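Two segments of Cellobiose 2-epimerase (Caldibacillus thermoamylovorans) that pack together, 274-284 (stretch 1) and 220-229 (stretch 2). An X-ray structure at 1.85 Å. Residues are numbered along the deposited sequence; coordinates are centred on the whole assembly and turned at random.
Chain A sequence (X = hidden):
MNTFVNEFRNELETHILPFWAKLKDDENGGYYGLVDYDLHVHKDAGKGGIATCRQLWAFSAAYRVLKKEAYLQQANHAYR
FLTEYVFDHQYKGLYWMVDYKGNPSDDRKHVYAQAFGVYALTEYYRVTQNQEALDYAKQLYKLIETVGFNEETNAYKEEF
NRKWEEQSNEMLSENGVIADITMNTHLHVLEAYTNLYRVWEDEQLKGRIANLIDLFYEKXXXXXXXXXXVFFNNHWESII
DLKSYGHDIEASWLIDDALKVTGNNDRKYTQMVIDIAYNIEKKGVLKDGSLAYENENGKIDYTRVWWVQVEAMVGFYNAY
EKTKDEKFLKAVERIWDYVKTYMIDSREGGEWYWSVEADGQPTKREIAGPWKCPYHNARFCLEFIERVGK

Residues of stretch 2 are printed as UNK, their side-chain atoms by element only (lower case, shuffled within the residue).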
# COMPACT_ATOMS: atom_id res chain seq x y z
N ILE A 274 5.43 -12.54 -13.87
CA ILE A 274 6.81 -12.97 -13.92
C ILE A 274 7.62 -11.94 -14.69
O ILE A 274 8.68 -11.53 -14.24
CB ILE A 274 6.90 -14.40 -14.48
CG1 ILE A 274 6.24 -15.39 -13.55
CG2 ILE A 274 8.34 -14.82 -14.79
CD1 ILE A 274 5.83 -16.70 -14.22
N ASP A 275 7.08 -11.48 -15.84
CA ASP A 275 7.80 -10.57 -16.72
C ASP A 275 8.07 -9.22 -16.06
O ASP A 275 9.13 -8.60 -16.26
CB ASP A 275 7.07 -10.46 -18.05
CG ASP A 275 7.09 -11.72 -18.92
OD1 ASP A 275 7.85 -12.66 -18.57
OD2 ASP A 275 6.33 -11.78 -19.88
N ILE A 276 7.09 -8.72 -15.29
CA ILE A 276 7.31 -7.50 -14.53
C ILE A 276 8.50 -7.69 -13.59
O ILE A 276 9.39 -6.85 -13.53
CB ILE A 276 6.02 -7.08 -13.78
CG1 ILE A 276 4.88 -6.63 -14.74
CG2 ILE A 276 6.31 -5.99 -12.75
CD1 ILE A 276 3.52 -6.68 -14.08
N ALA A 277 8.54 -8.80 -12.85
CA ALA A 277 9.59 -9.01 -11.87
C ALA A 277 10.97 -9.06 -12.52
O ALA A 277 11.92 -8.39 -12.08
CB ALA A 277 9.29 -10.22 -11.05
N TYR A 278 11.07 -9.75 -13.67
CA TYR A 278 12.31 -9.75 -14.43
C TYR A 278 12.66 -8.34 -14.88
O TYR A 278 13.82 -7.93 -14.86
CB TYR A 278 12.26 -10.69 -15.64
CG TYR A 278 12.60 -12.11 -15.26
CD1 TYR A 278 13.91 -12.44 -14.90
CD2 TYR A 278 11.65 -13.13 -15.27
CE1 TYR A 278 14.25 -13.74 -14.56
CE2 TYR A 278 11.99 -14.44 -14.95
CZ TYR A 278 13.30 -14.73 -14.59
OH TYR A 278 13.71 -15.98 -14.22
N ASN A 279 11.64 -7.60 -15.32
CA ASN A 279 11.87 -6.28 -15.87
C ASN A 279 12.48 -5.37 -14.79
O ASN A 279 13.40 -4.57 -15.06
CB ASN A 279 10.57 -5.72 -16.45
CG ASN A 279 10.80 -4.47 -17.26
OD1 ASN A 279 11.63 -4.49 -18.18
ND2 ASN A 279 10.19 -3.37 -16.87
N ILE A 280 11.92 -5.45 -13.57
CA ILE A 280 12.35 -4.52 -12.54
C ILE A 280 13.71 -4.96 -11.99
O ILE A 280 14.52 -4.11 -11.65
CB ILE A 280 11.27 -4.34 -11.45
CG1 ILE A 280 9.95 -3.79 -12.05
CG2 ILE A 280 11.82 -3.45 -10.33
CD1 ILE A 280 10.07 -2.43 -12.71
N GLU A 281 13.97 -6.28 -11.95
CA GLU A 281 15.29 -6.78 -11.55
C GLU A 281 16.35 -6.18 -12.49
O GLU A 281 17.42 -5.77 -12.04
CB GLU A 281 15.27 -8.30 -11.44
CG GLU A 281 16.54 -8.96 -10.88
CD GLU A 281 17.81 -8.91 -11.74
OE1 GLU A 281 18.93 -9.08 -11.24
OE2 GLU A 281 17.69 -8.69 -12.95
N LYS A 282 16.03 -6.09 -13.79
CA LYS A 282 16.99 -5.65 -14.78
C LYS A 282 17.05 -4.13 -14.88
O LYS A 282 18.10 -3.56 -15.15
CB LYS A 282 16.64 -6.19 -16.17
CG LYS A 282 17.59 -5.80 -17.31
CD LYS A 282 17.04 -6.11 -18.70
CE LYS A 282 16.60 -7.54 -18.84
NZ LYS A 282 16.11 -7.86 -20.18
N LYS A 283 15.91 -3.45 -14.72
CA LYS A 283 15.86 -2.04 -15.04
C LYS A 283 15.84 -1.14 -13.81
O LYS A 283 16.26 0.01 -13.90
CB LYS A 283 14.67 -1.83 -15.97
CG LYS A 283 14.86 -2.51 -17.35
CD LYS A 283 13.72 -2.21 -18.32
CE LYS A 283 13.86 -2.90 -19.65
NZ LYS A 283 12.57 -2.81 -20.34
N GLY A 284 15.39 -1.65 -12.65
CA GLY A 284 15.20 -0.84 -11.46
C GLY A 284 16.34 -0.93 -10.44
O GLY A 284 16.54 0.00 -9.67
N UNK A 220 -2.96 -1.27 -18.42
CA UNK A 220 -1.91 -0.69 -17.60
C UNK A 220 -0.53 -1.14 -18.11
O UNK A 220 0.37 -0.32 -18.35
c UNK A 220 -2.12 -1.04 -16.10
c UNK A 220 -3.53 -0.70 -15.59
c UNK A 220 -1.04 -0.37 -15.25
N UNK A 221 -0.41 -2.45 -18.29
CA UNK A 221 0.85 -3.11 -18.64
C UNK A 221 1.17 -2.92 -20.11
O UNK A 221 0.34 -3.28 -20.96
c UNK A 221 4.04 -6.31 -18.31
c UNK A 221 3.78 -7.46 -19.00
c UNK A 221 2.50 -7.70 -19.48
c UNK A 221 1.76 -5.58 -18.60
c UNK A 221 1.49 -6.77 -19.28
c UNK A 221 0.63 -4.58 -18.33
c UNK A 221 3.04 -5.36 -18.10
N UNK A 222 2.33 -2.33 -20.37
CA UNK A 222 2.92 -2.21 -21.69
C UNK A 222 3.59 -3.54 -22.07
O UNK A 222 4.61 -3.92 -21.49
o UNK A 222 4.87 -1.73 -23.73
o UNK A 222 4.67 0.41 -23.39
c UNK A 222 4.52 -0.77 -23.06
c UNK A 222 3.89 -1.05 -21.71
N UNK A 223 3.01 -4.27 -23.02
CA UNK A 223 3.46 -5.62 -23.32
C UNK A 223 4.79 -5.61 -24.07
O UNK A 223 5.41 -6.65 -24.17
c UNK A 223 2.41 -6.46 -24.04
c UNK A 223 -1.01 -6.19 -23.18
c UNK A 223 1.37 -7.07 -23.11
n UNK A 223 -0.66 -4.78 -23.37
c UNK A 223 -0.03 -7.20 -23.71
N UNK A 224 5.26 -4.45 -24.53
CA UNK A 224 6.56 -4.32 -25.17
C UNK A 224 7.65 -4.02 -24.13
O UNK A 224 8.63 -4.74 -24.01
c UNK A 224 7.04 -2.56 -28.55
c UNK A 224 7.53 -3.19 -27.26
c UNK A 224 6.44 -3.20 -26.19
o UNK A 224 7.42 -1.44 -28.91
n UNK A 224 6.14 -3.26 -29.25
N UNK A 225 7.49 -2.93 -23.37
CA UNK A 225 8.50 -2.50 -22.41
C UNK A 225 8.46 -3.35 -21.13
O UNK A 225 9.45 -3.37 -20.38
o UNK A 225 7.18 -0.93 -21.23
c UNK A 225 8.32 -1.05 -22.06
N UNK A 226 7.29 -3.95 -20.86
CA UNK A 226 6.99 -4.73 -19.67
C UNK A 226 6.82 -3.83 -18.43
O UNK A 226 6.63 -4.37 -17.35
c UNK A 226 7.15 -7.75 -20.78
c UNK A 226 8.23 -6.71 -20.61
n UNK A 226 7.03 -8.45 -23.10
c UNK A 226 8.01 -5.83 -19.39
c UNK A 226 7.52 -8.81 -21.77
N UNK A 227 6.78 -2.51 -18.62
CA UNK A 227 6.46 -1.60 -17.52
C UNK A 227 4.95 -1.38 -17.40
O UNK A 227 4.19 -1.53 -18.37
c UNK A 227 11.32 0.05 -16.89
c UNK A 227 7.10 -0.23 -17.70
c UNK A 227 9.05 -0.11 -16.10
c UNK A 227 10.41 -0.01 -15.84
c UNK A 227 10.87 -0.00 -18.20
c UNK A 227 8.59 -0.16 -17.41
c UNK A 227 9.51 -0.09 -18.46
N UNK A 228 4.53 -0.97 -16.19
CA UNK A 228 3.20 -0.45 -15.99
C UNK A 228 3.20 1.01 -16.39
O UNK A 228 4.16 1.72 -16.15
c UNK A 228 2.68 -2.04 -14.02
c UNK A 228 1.94 -2.98 -14.95
c UNK A 228 2.01 -1.98 -12.68
c UNK A 228 2.76 -0.61 -14.54
N UNK A 229 2.11 1.47 -16.97
CA UNK A 229 1.91 2.90 -17.16
C UNK A 229 1.14 3.42 -15.94
O UNK A 229 0.49 2.65 -15.24
n UNK A 229 0.22 1.33 -20.91
c UNK A 229 1.13 2.30 -20.92
o UNK A 229 1.27 3.06 -21.89
c UNK A 229 1.98 2.49 -19.68
c UNK A 229 1.21 3.12 -18.51
O HOH W 1 7.97 -3.62 -15.06

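Position 220 carries three carbons, one bearing the other two, and its side chain is out of reach of stretch 1. Branching directly at CB identifies Val-220.

Position 221 has one carbon followed by a six-carbon ring without a hetero atom, which lies against Ile-276; this is Phe-221. Its CA-to-CB bond points toward the helix, and Phe-221 CE1 lies 3.7 Å from Ile-276 CG1, an apolar contact.

At 222, two carbons, the second carrying two oxygens, define a carboxylate that does not touch stretch 1: Asp-222. Instead, Asp-222 OD1 accepts from the backbone N of 224 (2.9 Å) and of 225 (2.9 Å), bracing the turn.

Position 223 shows four carbons in a row ending in nitrogen, clear of stretch 1, so Lys-223. Its NZ folds back to Phe-221 O at 3.0 Å.

Position 224 has three carbons, the third bearing one oxygen and one nitrogen, exposed and remote from the helix: Gln-224.

Position 225 has one carbon and one oxygen, and its backbone carbonyl O approaches Asn-279 and Lys-283; this is Ser-225. The backbone N of 227 donates to Ser-225 OG (3.1 Å).

Position 226 again has four carbons ending in nitrogen, and the residue touches Asp-275, Ile-276 and Asn-279: Lys-226. CB points toward the helix, but the chain's end leads away: Lys-226 CE passes Asp-275 OD2 at 3.7 Å and Lys-226 NZ bonds Lys-223 O at 2.6 Å. The positive phi, 73°, sets this residue apart in the turn.

Position 227 has one carbon plus a six-carbon ring, which touches Asn-279, Ile-280 and Lys-283: Phe-227. CA-to-CB points away, yet the ring reaches back: Asn-279 ND2 sits over one face, 3.5 Å from Phe-227 CE1, and Ile-280 CD1 is 4.0 Å from the same CE1.

Position 228 has four carbons forked at the second, touching Ile-276: Leu-228. Its CD2 meets Ile-276 CD1 at 4.1 Å.

Position 229 has three carbons, the third bearing one oxygen and one nitrogen, beyond reach of stretch 1: Gln-229. Gln-229 NE2 donates to Val-220 O (3.0 Å), as does Gln-229 N (2.9 Å), tying the two ends of the stretch together.

The contact, 421 Å² summed over both sides, joins a helical surface to a folded loop. Ile-276 meets Phe-221 and Leu-228, while Ile-280 and the Lys-283 aliphatic chain (Lys-283 CD to Phe-227 CZ, 3.6 Å) pack on Phe-227. The only direct hydrogen bond across is a weak one, Lys-283 NZ to Ser-225 O (3.2 Å); within the helix, Lys-283 NZ also donates to Asn-279 OD1 (2.9 Å). Ser-225 O and Asn-279 OD1 are 3.3 Å apart; both are acceptors, and both receive the same ammonium. Water 1 completes the link, donating to Lys-226 O (2.8 Å) and accepting from Asn-279 ND2 (2.9 Å).

Stretch 2, residues 220-229: VFDKQSKFLQ
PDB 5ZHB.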